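Local coordinates for cyclic nucleotide-binding domain (CNMP-BD) protein (Geobacter metallireducens, PDB 3MDP), which probably binds a cyclic nucleotide in a double-stranded beta-helix domain and may act in transcriptional regulation, at residues E6-Y11 with L50-E55; F14-D19 with G126-N131; S87-P92 with N131-A136; R116-S119 with A124-Q127. All coordinates share one frame; numbering follows the deposited sequence.

Contact 1 of 4, residues E6-Y11 with L50-E55; sequences ERLRVY and LMLLLE
Tyr11 lays one face of its ring on the isobutyl group of Leu52, and its far end reaches on to Leu54 on the same strand. Leu52 CD2 stands 3.8 Å from the ring centroid and 28° off the normal, a CH-pi contact displaced toward the rim, where it comes within 3.4 Å of Tyr11 CD2. The companion methyl CD1 sits more loosely beside CG and CB of the tyrosine. Val10 CG2 lies over the opposite face, and the ring is sandwiched between two methyl groups. With CG anti to the carbonyl carbon (chi1 -60°), the ring runs across the leucine side chains at about a right angle. Leu54 CD2 meets the outer end obliquely, 3.6 Å from Tyr11 CZ and 3.3 Å from Tyr11 OH. The phenol is not left to this apolar neighbour: a water at the ring edge lies 2.7 Å from Tyr11 OH and donates to Leu54 O at 2.8 Å, tying side chain to strand backbone. Leu8 CD2 adds a looser touch on Leu52 CD2. Just here the strand has a classic beta bulge, Leu54 and Glu55 both facing Arg106. The N-terminal segment, ending at Tyr11, thus packs on strand 49-55 of the beta roll, consistent with the way N-terminal helical segments pack in cyclic nucleotide-binding domains.

Contact 2 of 4, residues F14-D19 with G126-N131; sequences FASLTD and GQVLMN
Leu17 CD2 is set against the fork of Val128, 3.6 Å from Val128 CG1 and equally 3.6 Å from Val128 CG2, the two side chains crossing obliquely. Val128 has CG1 between its backbone N and carbonyl carbon (chi1 60°), a less common choice for a valine on a helix, and this turns both methyls to the leucine. On the flank, Ser16 OG lies 3.7 Å from Val128 CG2. That hydroxyl finds its polar partner one turn further along the helix, in a hydrogen bond with Asn132 ND2, so the serine combines methyl packing with a polar link to the same helix. One shell out, Leu17 also packs on Leu22 and Ile25 of helix 19-27. Its backbone is held at both ends: the N donates to Phe14 O at 3.1 Å, and the carbonyl oxygen accepts from Arg9 NH2. Thr18 then serves as N-cap of helix 19-27, while its own backbone N is bonded to Gln21 OE1. A short helical turn leading through a loop into a capped helix, with Ser16 and Leu17 resting on the C-terminal helix, is consistent with the later part of the N3A motif (helix, 3-10 loop, helix) of cyclic nucleotide-binding domains.

Contact 3 of 4, residues S87-P92 with N131-A136; sequences SSLIKP and NNVAAA
The loop 87-92 leaves a 3-10 turn and passes beside helix 123-139 with its closest approach at Leu89 and Val133, whose CA atoms are 7.6 Å apart. Val133, described in one of its two conformers, carries the whole contact from the helix side, giving one methyl to each of two consecutive loop residues. Its CG1, anti to the backbone N (chi1 159°), goes to Ile90, 3.8 Å from Ile90 CD1 and 4.0 Å from Ile90 CG1. The other branch, CG2, meets Leu89 at CD1 and more loosely at CB. The CD1 approach is modelled at 3.4 Å from Val133 CG2, closer than usual for carbons, but with the valine in two conformers this tightness is doubtful. Each loop side chain has its CG or CG1 anti to the carbonyl carbon; the two splay apart, and Val133 sits between their ends. A weak bond from Ile90 N to Ser87 O, 3.2 Å, marks the turn that carries them. Ser87 OG hydrogen-bonds a succinate, probably from the crystallisation liquor, a position consistent with the phosphate-binding cassette of the family. Leu89 also packs on Leu129 and Met130 one turn back on the same helix, and Ala134 of the second subunit lies on Ile90. The loop after strand 83-84 thus packs on its own helix 123-139 and also touches the matching helix of the neighbouring subunit.

Contact 4 of 4, residues R116-S119 with A124-Q127; sequences REMS and ALGQ
Ser119 and Gly126 form the close point of the corner where helix 112-121 turns into helix 123-139, the pair that follows the beta roll in cyclic nucleotide-binding domains. Their CA atoms are only 3.7 Å apart, and the contact at this point is made largely by backbone: Gly126 has no side chain, which lets the two helices close on each other directly. Ser119 lays its side chain along the glycine, with CB 3.8 Å and OG 3.7 Å from Gly126 CA. The hydroxyl keeps its polar partner within its own helix, a hydrogen bond with Leu115 O one turn earlier, so toward the glycine it acts by packing alone. Alongside, a selenomethionine, Met118, meets Leu125. The side chain bends at chi3 (63°), which swings CE onto Leu125 CD2 at 3.5 Å, a tight approach for two carbons; CB of Met118 backs the same methyl at 4.0 Å. Leu125 extends with CG anti to its backbone N (chi1 -172°), and its CD2 branch does the touching. At the start of the second helix, Asn122 OD1 makes weak hydrogen bonds to the backbone N of Ala124 and of Leu125. Beyond the corner, Met118 also packs on Ile28 and on Asp24, and Leu125 on Gln21, so that helix 19-27 lies against the same side chains. From the first helix, Arg116 reaches the other way, to Asp48 and to Ser88 O, linking the corner to the loops around strands 49-55 and 83-84.

How the contacts relate
From the N terminus, residues 6-11 open contact 1 and residues 14-19 open contact 2 before strand 49-55 closes the first, so these two cross; Arg9 joins them by its salt bridge to Asp19. The loop 87-92 then opens contact 3, in series with contact 1. Contact 4 begins and ends within the span of contact 3, a short helical corner at 116-119 and 124-127. Helix 123-139 next closes contact 2 and, one turn on, contact 3, which cross in their turn and share Asn131. This helix thereby gathers the N-terminal helical segment, the loop after strand 83-84 and helix 112-121, while contact 1 fixes the N-terminal segment to the beta roll.

Contact 1 of 4, residues E6-Y11 with L50-E55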
# COMPACT_ATOMS: atom_id res chain seq x y z
N GLU A 6 -11.40 1.13 22.30
CA GLU A 6 -11.80 -0.26 22.16
C GLU A 6 -12.71 -0.40 20.92
O GLU A 6 -12.69 -1.43 20.26
CB GLU A 6 -12.46 -0.79 23.44
CG GLU A 6 -11.45 -1.20 24.55
CD GLU A 6 -10.80 -2.61 24.35
OE1 GLU A 6 -10.84 -3.19 23.22
OE2 GLU A 6 -10.25 -3.14 25.35
N ARG A 7 -13.47 0.64 20.58
CA ARG A 7 -14.33 0.59 19.39
C ARG A 7 -13.50 0.51 18.10
O ARG A 7 -13.93 -0.08 17.14
CB ARG A 7 -15.30 1.78 19.32
CG ARG A 7 -16.35 1.83 20.45
CD ARG A 7 -17.54 2.74 20.05
NE ARG A 7 -18.56 1.99 19.30
CZ ARG A 7 -19.74 2.48 18.91
NH1 ARG A 7 -20.08 3.74 19.17
NH2 ARG A 7 -20.59 1.70 18.24
N LEU A 8 -12.31 1.12 18.10
CA LEU A 8 -11.41 1.06 16.92
C LEU A 8 -10.97 -0.37 16.56
O LEU A 8 -10.78 -0.68 15.38
CB LEU A 8 -10.15 1.91 17.14
CG LEU A 8 -10.27 3.43 17.27
CD1 LEU A 8 -8.87 4.04 17.56
CD2 LEU A 8 -10.89 4.06 16.01
N ARG A 9 -10.85 -1.25 17.57
CA ARG A 9 -10.38 -2.63 17.36
C ARG A 9 -11.20 -3.49 16.45
O ARG A 9 -10.69 -4.47 15.93
CB ARG A 9 -10.33 -3.41 18.67
CG ARG A 9 -9.11 -3.20 19.41
CD ARG A 9 -8.83 -4.33 20.40
NE ARG A 9 -7.60 -3.94 21.05
CZ ARG A 9 -6.39 -4.07 20.51
NH1 ARG A 9 -6.24 -4.66 19.32
NH2 ARG A 9 -5.33 -3.63 21.17
N VAL A 10 -12.47 -3.17 16.29
CA VAL A 10 -13.31 -3.96 15.43
C VAL A 10 -12.97 -3.71 13.96
O VAL A 10 -13.45 -4.45 13.10
CB VAL A 10 -14.80 -3.69 15.68
CG1 VAL A 10 -15.11 -3.80 17.22
CG2 VAL A 10 -15.17 -2.34 15.15
N TYR A 11 -12.17 -2.68 13.65
CA TYR A 11 -11.84 -2.38 12.24
C TYR A 11 -10.47 -2.89 11.88
O TYR A 11 -9.54 -2.82 12.69
CB TYR A 11 -11.92 -0.88 11.97
CG TYR A 11 -13.29 -0.31 12.25
CD1 TYR A 11 -14.36 -0.59 11.40
CD2 TYR A 11 -13.53 0.44 13.39
CE1 TYR A 11 -15.64 -0.09 11.64
CE2 TYR A 11 -14.81 0.94 13.66
CZ TYR A 11 -15.86 0.69 12.78
OH TYR A 11 -17.12 1.18 13.06
N LEU A 50 -5.96 11.24 8.05
CA LEU A 50 -6.23 9.87 7.68
C LEU A 50 -7.63 9.58 8.24
O LEU A 50 -7.93 9.94 9.38
CB LEU A 50 -5.18 8.94 8.26
CG LEU A 50 -5.38 7.45 7.96
CD1 LEU A 50 -5.16 7.20 6.48
CD2 LEU A 50 -4.49 6.60 8.83
N MSE A 51 -8.50 9.00 7.43
CA MSE A 51 -9.87 8.77 7.87
C MSE A 51 -10.27 7.30 7.81
O MSE A 51 -9.79 6.56 6.95
CB MSE A 51 -10.85 9.63 7.07
CG MSE A 51 -10.77 11.06 7.51
SE MSE A 51 -11.68 12.19 6.27
CE MSE A 51 -11.31 13.94 7.10
N LEU A 52 -11.08 6.90 8.77
CA LEU A 52 -11.74 5.58 8.80
C LEU A 52 -13.23 5.88 8.61
O LEU A 52 -13.79 6.69 9.34
CB LEU A 52 -11.53 4.85 10.14
CG LEU A 52 -12.44 3.63 10.38
CD1 LEU A 52 -11.96 2.46 9.53
CD2 LEU A 52 -12.46 3.28 11.88
N LEU A 53 -13.83 5.29 7.59
CA LEU A 53 -15.25 5.50 7.32
C LEU A 53 -16.09 4.65 8.26
O LEU A 53 -15.98 3.43 8.28
CB LEU A 53 -15.56 5.18 5.87
CG LEU A 53 -16.96 5.51 5.37
CD1 LEU A 53 -17.34 6.99 5.59
CD2 LEU A 53 -17.08 5.08 3.91
N LEU A 54 -16.90 5.31 9.07
CA LEU A 54 -17.78 4.61 10.01
C LEU A 54 -19.17 4.37 9.45
O LEU A 54 -19.78 3.33 9.74
CB LEU A 54 -17.91 5.40 11.30
CG LEU A 54 -16.62 5.65 12.08
CD1 LEU A 54 -16.89 6.60 13.23
CD2 LEU A 54 -16.02 4.31 12.60
N GLU A 55 -19.67 5.33 8.68
CA GLU A 55 -21.02 5.29 8.17
C GLU A 55 -21.08 6.12 6.90
O GLU A 55 -20.40 7.15 6.80
CB GLU A 55 -21.99 5.86 9.22
CG GLU A 55 -23.45 5.83 8.79
CD GLU A 55 -24.32 6.70 9.67
OE1 GLU A 55 -23.93 6.93 10.84
OE2 GLU A 55 -25.38 7.16 9.19
O HOH W 1 -18.71 1.04 10.94

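Contact 2 of 4, residues F14-D19 with G126-N131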
# COMPACT_ATOMS: atom_id res chain seq x y z
N PHE A 14 -7.01 -1.22 12.59
CA PHE A 14 -6.66 -1.04 13.98
C PHE A 14 -6.62 -2.32 14.82
O PHE A 14 -6.06 -2.27 15.93
CB PHE A 14 -7.69 -0.11 14.63
CG PHE A 14 -7.72 1.24 14.07
CD1 PHE A 14 -6.73 2.16 14.40
CD2 PHE A 14 -8.71 1.62 13.19
CE1 PHE A 14 -6.75 3.43 13.88
CE2 PHE A 14 -8.72 2.89 12.66
CZ PHE A 14 -7.75 3.79 13.01
N ALA A 15 -7.20 -3.41 14.31
CA ALA A 15 -7.43 -4.65 15.06
C ALA A 15 -6.12 -5.28 15.62
O ALA A 15 -6.16 -5.93 16.66
CB ALA A 15 -8.21 -5.67 14.19
N SER A 16 -4.99 -5.07 14.93
CA SER A 16 -3.65 -5.62 15.28
C SER A 16 -2.82 -4.77 16.24
O SER A 16 -1.77 -5.21 16.70
CB SER A 16 -2.81 -5.82 14.00
OG SER A 16 -2.52 -4.59 13.30
N LEU A 17 -3.26 -3.54 16.52
CA LEU A 17 -2.47 -2.62 17.38
C LEU A 17 -2.51 -3.01 18.85
O LEU A 17 -3.49 -3.57 19.34
CB LEU A 17 -2.97 -1.18 17.23
CG LEU A 17 -2.89 -0.57 15.82
CD1 LEU A 17 -3.45 0.83 15.81
CD2 LEU A 17 -1.47 -0.56 15.28
N THR A 18 -1.43 -2.72 19.57
CA THR A 18 -1.43 -2.90 21.02
C THR A 18 -2.39 -1.90 21.67
O THR A 18 -2.79 -0.89 21.08
CB THR A 18 -0.06 -2.63 21.63
OG1 THR A 18 0.28 -1.24 21.41
CG2 THR A 18 0.99 -3.54 21.01
N ASP A 19 -2.71 -2.17 22.93
CA ASP A 19 -3.62 -1.31 23.68
C ASP A 19 -3.06 0.10 23.82
O ASP A 19 -3.81 1.07 23.68
CB ASP A 19 -3.89 -1.90 25.07
CG ASP A 19 -4.74 -3.17 25.00
OD1 ASP A 19 -5.60 -3.29 24.09
OD2 ASP A 19 -4.55 -4.03 25.88
N GLY A 126 5.43 2.76 13.50
CA GLY A 126 5.72 3.03 12.07
C GLY A 126 5.59 1.82 11.16
O GLY A 126 4.93 1.86 10.12
N GLN A 127 6.20 0.72 11.58
CA GLN A 127 6.11 -0.54 10.83
C GLN A 127 4.65 -1.05 10.68
O GLN A 127 4.25 -1.46 9.60
CB GLN A 127 6.96 -1.63 11.51
CG GLN A 127 8.46 -1.55 11.22
N VAL A 128 3.88 -1.04 11.77
CA VAL A 128 2.53 -1.60 11.71
C VAL A 128 1.63 -0.70 10.88
O VAL A 128 0.83 -1.21 10.10
CB VAL A 128 1.90 -1.83 13.11
CG1 VAL A 128 1.80 -0.53 13.89
CG2 VAL A 128 0.53 -2.47 12.97
N LEU A 129 1.74 0.62 11.08
CA LEU A 129 0.96 1.56 10.31
C LEU A 129 1.21 1.44 8.81
O LEU A 129 0.27 1.45 8.02
CB LEU A 129 1.22 2.99 10.76
CG LEU A 129 0.71 3.35 12.18
CD1 LEU A 129 1.12 4.78 12.50
CD2 LEU A 129 -0.79 3.17 12.34
N MSE A 130 2.47 1.32 8.41
CA MSE A 130 2.79 1.21 6.98
C MSE A 130 2.31 -0.11 6.41
O MSE A 130 1.78 -0.14 5.30
CB MSE A 130 4.29 1.33 6.71
CG MSE A 130 4.87 2.67 7.00
SE MSE A 130 3.94 4.10 6.05
CE MSE A 130 3.95 3.50 4.30
N ASN A 131 2.52 -1.20 7.14
CA ASN A 131 1.97 -2.50 6.74
C ASN A 131 0.48 -2.41 6.50
O ASN A 131 -0.05 -2.83 5.46
CB ASN A 131 2.26 -3.58 7.79
CG ASN A 131 1.83 -4.94 7.35
OD1 ASN A 131 0.71 -5.38 7.61
ND2 ASN A 131 2.66 -5.57 6.61

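Contact 3 of 4, residues S87-P92 with N131-A136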
# COMPACT_ATOMS: atom_id res chain seq x y z
N SER A 87 -2.51 8.72 1.72
CA SER A 87 -1.27 9.51 1.49
C SER A 87 -0.80 10.31 2.72
O SER A 87 0.32 10.82 2.73
CB SER A 87 -1.41 10.42 0.27
OG SER A 87 -1.41 9.65 -0.91
N SER A 88 -1.62 10.40 3.77
CA SER A 88 -1.13 10.91 5.06
C SER A 88 0.06 10.09 5.59
O SER A 88 0.85 10.60 6.39
CB SER A 88 -2.27 10.99 6.09
OG SER A 88 -3.01 9.79 6.16
N LEU A 89 0.21 8.86 5.11
CA LEU A 89 1.35 8.02 5.49
C LEU A 89 2.22 7.56 4.30
O LEU A 89 3.13 6.75 4.49
CB LEU A 89 0.86 6.78 6.25
CG LEU A 89 0.28 6.99 7.65
CD1 LEU A 89 -0.30 5.68 8.21
CD2 LEU A 89 1.33 7.55 8.54
N ILE A 90 1.94 8.06 3.09
CA ILE A 90 2.71 7.68 1.91
C ILE A 90 3.36 8.91 1.28
O ILE A 90 2.68 9.78 0.73
CB ILE A 90 1.84 6.94 0.83
CG1 ILE A 90 1.05 5.76 1.43
CG2 ILE A 90 2.76 6.44 -0.33
CD1 ILE A 90 -0.04 5.21 0.53
N LYS A 91 4.68 9.00 1.37
CA LYS A 91 5.42 10.04 0.64
C LYS A 91 4.95 10.18 -0.79
O LYS A 91 4.73 9.18 -1.47
CB LYS A 91 6.89 9.71 0.61
CG LYS A 91 7.57 9.89 1.90
CD LYS A 91 9.07 9.73 1.75
CE LYS A 91 9.76 9.91 3.09
NZ LYS A 91 11.24 10.00 2.93
N PRO A 92 4.84 11.42 -1.27
CA PRO A 92 5.22 12.67 -0.60
C PRO A 92 4.09 13.37 0.16
O PRO A 92 4.12 14.58 0.29
CB PRO A 92 5.66 13.52 -1.79
CG PRO A 92 4.65 13.15 -2.84
CD PRO A 92 4.51 11.65 -2.69
N ASN A 131 2.52 -1.20 7.14
CA ASN A 131 1.97 -2.50 6.74
C ASN A 131 0.48 -2.41 6.50
O ASN A 131 -0.05 -2.83 5.46
CB ASN A 131 2.26 -3.58 7.79
CG ASN A 131 1.83 -4.94 7.35
OD1 ASN A 131 0.71 -5.38 7.61
ND2 ASN A 131 2.66 -5.57 6.61
N ASN A 132 -0.22 -1.85 7.48
CA ASN A 132 -1.67 -1.76 7.44
C ASN A 132 -2.21 -0.84 6.36
O ASN A 132 -3.26 -1.13 5.76
CB ASN A 132 -2.20 -1.45 8.85
CG ASN A 132 -1.96 -2.64 9.82
OD1 ASN A 132 -1.28 -3.63 9.48
ND2 ASN A 132 -2.50 -2.52 11.02
N VAL A 133 -1.50 0.25 6.09
CA VAL A 133 -1.84 1.13 4.97
C VAL A 133 -1.72 0.34 3.66
O VAL A 133 -2.67 0.29 2.87
CB VAL A 133 -0.95 2.36 4.93
CG1 VAL A 133 -0.94 2.98 3.52
CG2 VAL A 133 -1.39 3.36 5.98
N ALA A 134 -0.57 -0.31 3.47
CA ALA A 134 -0.33 -1.15 2.29
C ALA A 134 -1.42 -2.23 2.12
O ALA A 134 -2.00 -2.39 1.03
CB ALA A 134 1.07 -1.79 2.33
N ALA A 135 -1.75 -2.94 3.19
CA ALA A 135 -2.84 -3.92 3.14
C ALA A 135 -4.18 -3.29 2.76
O ALA A 135 -4.96 -3.89 2.00
CB ALA A 135 -2.96 -4.69 4.49
N ALA A 136 -4.47 -2.11 3.32
CA ALA A 136 -5.72 -1.41 3.03
C ALA A 136 -5.85 -1.06 1.55
O ALA A 136 -6.92 -1.26 0.94
CB ALA A 136 -5.81 -0.14 3.87

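Contact 4 of 4, residues R116-S119 with A124-Q127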
# COMPACT_ATOMS: atom_id res chain seq x y z
N ARG A 116 2.70 10.72 11.37
CA ARG A 116 4.03 10.77 10.78
C ARG A 116 5.11 10.91 11.84
O ARG A 116 6.13 10.21 11.77
CB ARG A 116 4.13 11.87 9.71
CG ARG A 116 3.37 11.50 8.44
CD ARG A 116 3.61 12.44 7.27
NE ARG A 116 3.14 13.81 7.49
CZ ARG A 116 1.93 14.28 7.24
NH1 ARG A 116 0.96 13.51 6.77
NH2 ARG A 116 1.67 15.56 7.50
N GLU A 117 4.90 11.76 12.85
CA GLU A 117 5.89 11.95 13.94
C GLU A 117 6.09 10.68 14.70
O GLU A 117 7.22 10.27 14.99
CB GLU A 117 5.43 12.99 14.95
CG GLU A 117 5.57 14.40 14.49
CD GLU A 117 4.85 15.39 15.38
OE1 GLU A 117 4.43 15.07 16.52
OE2 GLU A 117 4.68 16.53 14.92
N MSE A 118 4.96 10.05 15.02
CA MSE A 118 4.93 8.86 15.84
C MSE A 118 5.57 7.72 15.10
O MSE A 118 6.30 6.94 15.69
CB MSE A 118 3.48 8.51 16.22
CG MSE A 118 2.82 9.59 17.09
SE MSE A 118 0.87 9.56 17.06
CE MSE A 118 0.63 7.84 17.82
N SER A 119 5.31 7.64 13.80
CA SER A 119 5.96 6.65 12.94
C SER A 119 7.47 6.80 12.94
O SER A 119 8.17 5.81 12.95
CB SER A 119 5.43 6.73 11.52
OG SER A 119 4.08 6.35 11.52
N ALA A 124 8.15 0.71 16.02
CA ALA A 124 7.16 -0.35 16.10
C ALA A 124 5.83 0.13 15.53
O ALA A 124 5.24 -0.56 14.70
CB ALA A 124 6.99 -0.84 17.55
N LEU A 125 5.35 1.29 15.96
CA LEU A 125 4.14 1.85 15.40
C LEU A 125 4.31 2.17 13.90
O LEU A 125 3.43 1.85 13.11
CB LEU A 125 3.66 3.07 16.19
CG LEU A 125 2.28 3.61 15.78
CD1 LEU A 125 1.19 2.57 15.96
CD2 LEU A 125 1.96 4.88 16.57
N GLY A 126 5.43 2.76 13.50
CA GLY A 126 5.72 3.03 12.07
C GLY A 126 5.59 1.82 11.16
O GLY A 126 4.93 1.86 10.12
N GLN A 127 6.20 0.72 11.58
CA GLN A 127 6.11 -0.54 10.83
C GLN A 127 4.65 -1.05 10.68
O GLN A 127 4.25 -1.46 9.60
CB GLN A 127 6.96 -1.63 11.51
CG GLN A 127 8.46 -1.55 11.22